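Local coordinates for putative periplasmic protein (PDB 3DUE), which is of unknown function but, as a probably periplasmic PepSY-like protein, may act as an inhibitor of other proteins, at residues I114-D117 and N121-D124. Residues are numbered along the deposited sequence; the frame is centred on the assembly and turned at random.
Sequences IKFD and NVID
D117 takes hold of N121 twice through its carboxylate. ND2 of N121 donates to the syn lone pair of D117 OD2 at 2.9 Å, and that oxygen lies close to the N121 amide plane. OD1 of D117 accepts the backbone N of N121 at 2.9 Å from above the carboxylate plane. The two flat groups stand 79° apart, so the amide meets the carboxylate crosswise. With chi1 at 64°, CG of D117 sits between its own backbone N and carbonyl carbon, which brings the carboxylate to N121. The return bond, D117 N to N121 O at 3.0 Å, lies in the carbonyl plane. Farther down this beta hairpin, which ends the antiparallel sheet with strand 122-126 at its edge, a classic beta bulge shifts the register: I123 and D124 both face K115. I123 N donates to K115 O at 2.7 Å, and K115 N to D124 O at 3.0 Å, almost straight. The extended K115 chain runs over the bulge, its CD 3.9 Å from I123 CB. On the other face of the sheet F116 and V122 lie side by side, CE2 of F116 3.6 Å from CG2 of V122, and CG2 of I114 rests over one face of the F116 ring near its rim. Helix 79-88 backs this apolar group, I81 against F116 and Y84 against V122. At the turn, Q119 N also donates to D117 OD1, helping to fix the carboxylate.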
loop_
_atom_site.group_PDB
_atom_site.type_symbol
_atom_site.label_atom_id
_atom_site.label_comp_id
_atom_site.label_asym_id
_atom_site.label_seq_id
_atom_site.Cartn_x
_atom_site.Cartn_y
_atom_site.Cartn_z
ATOM N N ILE A 114 -12.090 -6.642 2.211
ATOM C CA ILE A 114 -12.605 -6.224 3.482
ATOM C C ILE A 114 -12.206 -4.757 3.762
ATOM O O ILE A 114 -11.026 -4.363 3.599
ATOM C CB ILE A 114 -12.028 -7.114 4.626
ATOM C CG1 ILE A 114 -12.201 -8.619 4.315
ATOM C CG2 ILE A 114 -12.670 -6.724 5.980
ATOM C CD1 ILE A 114 -11.155 -9.491 4.954
ATOM N N LYS A 115 -13.206 -3.975 4.182
ATOM C CA LYS A 115 -13.047 -2.591 4.550
ATOM C C LYS A 115 -13.146 -2.446 6.068
ATOM O O LYS A 115 -14.125 -2.876 6.685
ATOM C CB LYS A 115 -14.151 -1.746 3.922
ATOM C CG LYS A 115 -13.969 -0.245 4.122
ATOM C CD LYS A 115 -15.224 0.509 3.613
ATOM C CE LYS A 115 -15.016 2.030 3.564
ATOM N NZ LYS A 115 -16.319 2.761 3.260
ATOM N N PHE A 116 -12.155 -1.794 6.654
ATOM C CA PHE A 116 -12.125 -1.530 8.084
ATOM C C PHE A 116 -12.053 -0.019 8.259
ATOM O O PHE A 116 -11.361 0.639 7.469
ATOM C CB PHE A 116 -10.826 -2.041 8.702
ATOM C CG PHE A 116 -10.575 -3.520 8.583
ATOM C CD1 PHE A 116 -9.901 -4.063 7.462
ATOM C CD2 PHE A 116 -10.893 -4.361 9.624
ATOM C CE1 PHE A 116 -9.623 -5.430 7.399
ATOM C CE2 PHE A 116 -10.612 -5.745 9.554
ATOM C CZ PHE A 116 -9.982 -6.266 8.443
ATOM N N ASP A 117 -12.695 0.529 9.295
ATOM C CA ASP A 117 -12.514 1.961 9.617
ATOM C C ASP A 117 -11.231 2.059 10.445
ATOM O O ASP A 117 -10.572 1.056 10.679
ATOM C CB ASP A 117 -13.731 2.587 10.317
ATOM C CG ASP A 117 -14.027 1.988 11.676
ATOM O OD1 ASP A 117 -13.133 1.314 12.238
ATOM O OD2 ASP A 117 -15.148 2.220 12.202
ATOM N N ASN A 121 -13.274 -1.533 12.897
ATOM C CA ASN A 121 -14.601 -2.109 12.722
ATOM C C ASN A 121 -14.711 -2.537 11.261
ATOM O O ASN A 121 -14.309 -1.782 10.396
ATOM C CB ASN A 121 -15.654 -1.062 13.015
ATOM C CG ASN A 121 -15.637 -0.635 14.444
ATOM O OD1 ASN A 121 -15.916 -1.435 15.348
ATOM N ND2 ASN A 121 -15.356 0.648 14.670
ATOM N N VAL A 122 -15.200 -3.746 11.003
ATOM C CA VAL A 122 -15.410 -4.189 9.634
ATOM C C VAL A 122 -16.656 -3.470 9.095
ATOM O O VAL A 122 -17.732 -3.539 9.679
ATOM C CB VAL A 122 -15.529 -5.724 9.570
ATOM C CG1 VAL A 122 -15.963 -6.200 8.168
ATOM C CG2 VAL A 122 -14.158 -6.336 9.950
ATOM N N ILE A 123 -16.473 -2.706 8.024
ATOM C CA ILE A 123 -17.560 -1.946 7.412
ATOM C C ILE A 123 -18.230 -2.709 6.269
ATOM O O ILE A 123 -19.450 -2.721 6.157
ATOM C CB ILE A 123 -17.056 -0.595 6.884
ATOM C CG1 ILE A 123 -16.351 0.180 7.991
ATOM C CG2 ILE A 123 -18.209 0.229 6.337
ATOM C CD1 ILE A 123 -17.199 0.402 9.228
ATOM N N ASP A 124 -17.447 -3.350 5.424
ATOM C CA ASP A 124 -17.984 -4.090 4.282
ATOM C C ASP A 124 -17.089 -5.270 4.015
ATOM O O ASP A 124 -15.889 -5.201 4.264
ATOM C CB ASP A 124 -18.023 -3.212 3.030
ATOM C CG ASP A 124 -19.239 -2.288 2.974
ATOM O OD1 ASP A 124 -20.387 -2.739 3.275
ATOM O OD2 ASP A 124 -19.036 -1.107 2.572
#